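Local coordinates for tRNA threonylcarbamoyladenosine biosynthesis protein TsaB (Pseudomonas aeruginosa, PDB 5BR9) that probably takes part in forming the threonylcarbamoyladenosine modification of tRNA, as a TsaB-type member of the KAE1/TsaD family with an actin-like ATPase fold, at residues G134-Q139 with M143-S148; V159-D162 with D167-G170. One frame throughout, in Å; residues are numbered along the deposited sequence.

Interaction 1: G134-Q139 with M143-S148; sequences GCYQLQ and MRLAGS
The edge hairpin of a mixed five-stranded sheet is formed here by strands 131-139 and 142-152, and its two arms run side by side, with Tyr-136 and Leu-145 touching across them. These two form an antiparallel non-hydrogen-bonded pair. Leu-145 lays CD1 over one face of the phenol ring, 4.0 Å from the centroid of the Tyr-136 ring, in a CH-pi contact. With CG of Tyr-136 anti to its carbonyl carbon (chi1 -74°), the ring leans across the partner strand, and CD1 of Tyr-136 comes 3.4 Å from N of Leu-145. OH of Tyr-136 is hydrogen-bonded to OE2 of Glu-149, farther along the arm that carries Leu-145.

On the same face Met-143 curls against Leu-138. Bends at chi2 and chi3 bring SD of Met-143 to 3.9 Å from CB of Leu-138, the two chains crossing at about a right angle, while the methyl turns towards Tyr-136.

Gln-137 and Arg-144 exchange both backbone bonds: N of Gln-137 gives to O of Arg-144 (2.9 Å), and N of Arg-144 returns to O of Gln-137 (2.8 Å). Past Ala-146 the chain turns a corner at Gly-147, and a water bridges N of Cys-135 to O of Ala-146 and O of Ser-148. Helix 103-115 packs on the Tyr-136, Leu-138 and Met-143 face, the layering expected of an actin-like ATPase domain.

Interaction 2: V159-D162 with D167-G170; sequences VPWD and DWFG
Aromatic packing comes first: Trp-161, in the loop after strand 142-152, reaches Trp-168 of the segment 167-170. The indoles are neither stacked nor edge-to-face, since their five-membered rings lie 4.4 Å apart between centroids with planes inclined at 52°. Trp-161 leads with its nitrogen, placing NE1 over one face of the other indole, 3.1 Å from CG of Trp-168 and towards the rim of that ring system. On the benzo part of the Trp-161 indole, CZ2 lies 3.6 Å from CB of Trp-168. In both tryptophans CG sits between the backbone N and the carbonyl carbon (chi1 47° in Trp-161, 65° in Trp-168), a setting that turns each indole towards the other segment.

The aliphatic contribution is made by Val-159. Its CG1 methyl lies over the benzo part of Trp-168, 4.0 Å from the centroid of that six-membered ring, in a CH-pi contact on the face that also receives NE1 of Trp-161. The loop thus covers one indole face twice, with a methyl over the six-membered ring and a nitrogen near the five-membered one. CB of Val-159 also rests against a face of the Trp-161 indole, tying the two loop residues to each other.

Polar bonds do not cross between the segments. NE1 of Trp-168 instead gives its hydrogen to O of Ala-163, inside the connecting loop, and this bond, with the packing of Val-159 and Trp-161, limits the rotation of the indole. Arg-119 touches both tryptophans and makes a salt bridge with Asp-167, whose side chain is poorly ordered. The whole is a loop folded back over Trp-168, beside an inner strand, an aromatic cover on one face of the mixed sheet.

Overall arrangement
Interactions 1 and 2 show one sheet contacted both within its edge hairpin and by a loop laid over it. Their centres are 10 Å apart, and they follow each other along the chain, the hairpin closing before the loop begins. Strand 131-139 links them: CB of Cys-135 lies 3.6 Å from CD of Pro-160, and CH2 of Trp-161 is 3.6 Å from O of Tyr-136. The second arm joins in, with CB of Ala-146 at 3.8 Å from CG of Pro-160. Helix 103-115 packs against Tyr-136 of interaction 1 and Phe-169 of interaction 2, whereas residues 159-162 meet the hairpin at Cys-135, Tyr-136 and Ala-146.

Interaction 1: G134-Q139 with M143-S148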
loop_
_atom_site.group_PDB
_atom_site.type_symbol
_atom_site.label_atom_id
_atom_site.label_comp_id
_atom_site.label_asym_id
_atom_site.label_seq_id
_atom_site.Cartn_x
_atom_site.Cartn_y
_atom_site.Cartn_z
ATOM N N GLY A 134 -20.199 -11.477 -9.303
ATOM C CA GLY A 134 -20.372 -10.655 -10.492
ATOM C C GLY A 134 -20.486 -11.514 -11.739
ATOM O O GLY A 134 -19.685 -12.429 -11.960
ATOM N N CYS A 135 -21.512 -11.251 -12.539
ATOM C CA CYS A 135 -21.749 -12.016 -13.742
ATOM C C CYS A 135 -21.343 -11.206 -14.959
ATOM O O CYS A 135 -21.615 -10.005 -15.043
ATOM C CB CYS A 135 -23.212 -12.447 -13.838
ATOM S SG CYS A 135 -23.722 -13.614 -12.562
ATOM N N TYR A 136 -20.698 -11.887 -15.902
ATOM C CA TYR A 136 -20.063 -11.232 -17.030
ATOM C C TYR A 136 -20.443 -11.926 -18.327
ATOM O O TYR A 136 -20.668 -13.136 -18.339
ATOM C CB TYR A 136 -18.528 -11.222 -16.841
ATOM C CG TYR A 136 -18.079 -10.219 -15.802
ATOM C CD1 TYR A 136 -17.572 -8.985 -16.188
ATOM C CD2 TYR A 136 -18.190 -10.491 -14.427
ATOM C CE1 TYR A 136 -17.173 -8.038 -15.254
ATOM C CE2 TYR A 136 -17.784 -9.536 -13.462
ATOM C CZ TYR A 136 -17.274 -8.314 -13.896
ATOM O OH TYR A 136 -16.893 -7.341 -13.001
ATOM N N GLN A 137 -20.517 -11.150 -19.407
ATOM C CA GLN A 137 -20.826 -11.678 -20.739
ATOM C C GLN A 137 -19.959 -10.986 -21.788
ATOM O O GLN A 137 -19.710 -9.778 -21.719
ATOM C CB GLN A 137 -22.306 -11.495 -21.071
ATOM C CG GLN A 137 -22.683 -11.900 -22.509
ATOM C CD GLN A 137 -24.194 -12.025 -22.732
ATOM O OE1 GLN A 137 -24.986 -11.961 -21.780
ATOM N NE2 GLN A 137 -24.597 -12.205 -23.994
ATOM N N LEU A 138 -19.497 -11.769 -22.749
ATOM C CA LEU A 138 -18.662 -11.278 -23.825
ATOM C C LEU A 138 -19.361 -10.233 -24.698
ATOM O O LEU A 138 -20.486 -10.421 -25.156
ATOM C CB LEU A 138 -18.203 -12.443 -24.702
ATOM C CG LEU A 138 -17.059 -12.144 -25.672
ATOM C CD1 LEU A 138 -15.731 -11.970 -24.928
ATOM C CD2 LEU A 138 -16.956 -13.257 -26.692
ATOM N N GLN A 139 -18.655 -9.143 -24.944
ATOM C CA GLN A 139 -19.146 -8.037 -25.745
ATOM C C GLN A 139 -17.942 -7.528 -26.527
ATOM O O GLN A 139 -17.112 -6.789 -25.981
ATOM C CB GLN A 139 -19.737 -6.949 -24.843
ATOM C CG GLN A 139 -21.029 -6.284 -25.291
ATOM C CD GLN A 139 -21.735 -5.591 -24.111
ATOM O OE1 GLN A 139 -22.129 -6.249 -23.133
ATOM N NE2 GLN A 139 -21.880 -4.265 -24.191
ATOM N N MET A 143 -15.128 -9.258 -21.613
ATOM C CA MET A 143 -16.096 -9.777 -20.657
ATOM C C MET A 143 -16.639 -8.582 -19.883
ATOM O O MET A 143 -15.909 -7.846 -19.216
ATOM C CB MET A 143 -15.476 -10.838 -19.744
ATOM C CG MET A 143 -15.141 -12.151 -20.468
ATOM S SD MET A 143 -16.536 -13.006 -21.273
ATOM C CE MET A 143 -17.338 -13.753 -19.856
ATOM N N ARG A 144 -17.935 -8.383 -20.011
ATOM C CA ARG A 144 -18.583 -7.175 -19.543
ATOM C C ARG A 144 -19.613 -7.470 -18.447
ATOM O O ARG A 144 -20.421 -8.418 -18.549
ATOM C CB ARG A 144 -19.251 -6.493 -20.744
ATOM C CG ARG A 144 -19.358 -5.011 -20.668
ATOM C CD ARG A 144 -18.147 -4.336 -21.251
ATOM N NE ARG A 144 -18.315 -2.884 -21.275
ATOM C CZ ARG A 144 -17.860 -2.058 -20.340
ATOM N NH1 ARG A 144 -17.208 -2.537 -19.298
ATOM N NH2 ARG A 144 -18.060 -0.754 -20.449
ATOM N N LEU A 145 -19.607 -6.614 -17.433
ATOM C CA LEU A 145 -20.435 -6.798 -16.254
ATOM C C LEU A 145 -21.921 -6.636 -16.566
ATOM O O LEU A 145 -22.352 -5.655 -17.158
ATOM C CB LEU A 145 -20.007 -5.824 -15.143
ATOM C CG LEU A 145 -20.848 -5.898 -13.869
ATOM C CD1 LEU A 145 -20.621 -7.248 -13.152
ATOM C CD2 LEU A 145 -20.481 -4.722 -12.949
ATOM N N ALA A 146 -22.707 -7.614 -16.164
ATOM C CA ALA A 146 -24.153 -7.511 -16.312
ATOM C C ALA A 146 -24.742 -7.254 -14.954
ATOM O O ALA A 146 -24.635 -8.100 -14.071
ATOM C CB ALA A 146 -24.741 -8.782 -16.899
ATOM N N GLY A 147 -25.337 -6.081 -14.773
ATOM C CA GLY A 147 -25.865 -5.720 -13.474
ATOM C C GLY A 147 -24.793 -5.055 -12.645
ATOM O O GLY A 147 -24.155 -4.112 -13.088
ATOM N N SER A 148 -24.659 -5.484 -11.404
ATOM C CA SER A 148 -23.613 -4.941 -10.555
ATOM C C SER A 148 -22.949 -6.060 -9.740
ATOM O O SER A 148 -23.464 -7.182 -9.644
ATOM C CB SER A 148 -24.168 -3.839 -9.646
ATOM O OG SER A 148 -23.163 -2.887 -9.343
HETATM O O HOH W 1 -23.402 -9.335 -11.986
#

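Interaction 2: V159-D162 with D167-G170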
loop_
_atom_site.group_PDB
_atom_site.type_symbol
_atom_site.label_atom_id
_atom_site.label_comp_id
_atom_site.label_asym_id
_atom_site.label_seq_id
_atom_site.Cartn_x
_atom_site.Cartn_y
_atom_site.Cartn_z
ATOM N N VAL A 159 -27.999 -15.139 -11.359
ATOM C CA VAL A 159 -27.456 -14.829 -12.683
ATOM C C VAL A 159 -28.511 -14.040 -13.479
ATOM O O VAL A 159 -29.714 -14.220 -13.253
ATOM C CB VAL A 159 -27.033 -16.111 -13.424
ATOM C CG1 VAL A 159 -25.888 -16.801 -12.693
ATOM C CG2 VAL A 159 -28.222 -17.050 -13.616
ATOM N N PRO A 160 -28.061 -13.164 -14.406
ATOM C CA PRO A 160 -28.948 -12.297 -15.202
ATOM C C PRO A 160 -29.525 -12.991 -16.440
ATOM O O PRO A 160 -30.317 -12.381 -17.170
ATOM C CB PRO A 160 -28.024 -11.147 -15.630
ATOM C CG PRO A 160 -26.690 -11.774 -15.716
ATOM C CD PRO A 160 -26.637 -12.919 -14.725
ATOM N N TRP A 161 -29.118 -14.233 -16.675
ATOM C CA TRP A 161 -29.622 -15.024 -17.797
ATOM C C TRP A 161 -30.378 -16.235 -17.274
ATOM O O TRP A 161 -30.360 -16.497 -16.070
ATOM C CB TRP A 161 -28.469 -15.471 -18.702
ATOM C CG TRP A 161 -27.332 -16.029 -17.934
ATOM C CD1 TRP A 161 -27.296 -17.229 -17.280
ATOM C CD2 TRP A 161 -26.059 -15.405 -17.704
ATOM N NE1 TRP A 161 -26.076 -17.390 -16.657
ATOM C CE2 TRP A 161 -25.299 -16.289 -16.907
ATOM C CE3 TRP A 161 -25.488 -14.193 -18.100
ATOM C CZ2 TRP A 161 -23.997 -15.998 -16.500
ATOM C CZ3 TRP A 161 -24.191 -13.901 -17.686
ATOM C CH2 TRP A 161 -23.462 -14.802 -16.896
ATOM N N ASP A 162 -31.012 -16.986 -18.173
ATOM C CA ASP A 162 -31.696 -18.217 -17.779
ATOM C C ASP A 162 -30.717 -19.189 -17.120
ATOM O O ASP A 162 -29.702 -19.559 -17.712
ATOM C CB ASP A 162 -32.372 -18.865 -18.989
ATOM C CG ASP A 162 -32.949 -20.241 -18.683
ATOM O OD1 ASP A 162 -33.113 -21.037 -19.633
ATOM O OD2 ASP A 162 -33.244 -20.528 -17.505
ATOM N N ASP A 167 -24.633 -23.020 -20.877
ATOM C CA ASP A 167 -23.470 -22.386 -21.498
ATOM C C ASP A 167 -22.676 -21.488 -20.533
ATOM O O ASP A 167 -21.509 -21.169 -20.784
ATOM C CB ASP A 167 -23.907 -21.570 -22.712
ATOM C CG ASP A 167 -24.812 -20.421 -22.329
ATOM O OD1 ASP A 167 -25.859 -20.683 -21.701
ATOM O OD2 ASP A 167 -24.460 -19.261 -22.631
ATOM N N TRP A 168 -23.290 -21.083 -19.429
ATOM C CA TRP A 168 -22.560 -20.241 -18.485
ATOM C C TRP A 168 -21.673 -21.058 -17.519
ATOM O O TRP A 168 -21.955 -22.214 -17.199
ATOM C CB TRP A 168 -23.525 -19.340 -17.710
ATOM C CG TRP A 168 -24.485 -20.034 -16.826
ATOM C CD1 TRP A 168 -25.617 -20.697 -17.202
ATOM C CD2 TRP A 168 -24.431 -20.109 -15.396
ATOM N NE1 TRP A 168 -26.265 -21.194 -16.094
ATOM C CE2 TRP A 168 -25.561 -20.843 -14.972
ATOM C CE3 TRP A 168 -23.538 -19.632 -14.434
ATOM C CZ2 TRP A 168 -25.818 -21.109 -13.630
ATOM C CZ3 TRP A 168 -23.798 -19.898 -13.093
ATOM C CH2 TRP A 168 -24.930 -20.625 -12.704
ATOM N N PHE A 169 -20.594 -20.425 -17.072
ATOM C CA PHE A 169 -19.499 -21.089 -16.370
ATOM C C PHE A 169 -19.265 -20.403 -15.028
ATOM O O PHE A 169 -19.356 -19.178 -14.925
ATOM C CB PHE A 169 -18.242 -21.047 -17.268
ATOM C CG PHE A 169 -16.998 -21.708 -16.688
ATOM C CD1 PHE A 169 -16.766 -23.064 -16.868
ATOM C CD2 PHE A 169 -16.029 -20.949 -16.037
ATOM C CE1 PHE A 169 -15.617 -23.667 -16.367
ATOM C CE2 PHE A 169 -14.869 -21.541 -15.543
ATOM C CZ PHE A 169 -14.662 -22.907 -15.703
ATOM N N GLY A 170 -18.934 -21.184 -14.010
ATOM C CA GLY A 170 -18.614 -20.625 -12.703
ATOM C C GLY A 170 -17.106 -20.561 -12.470
ATOM O O GLY A 170 -16.375 -21.561 -12.567
#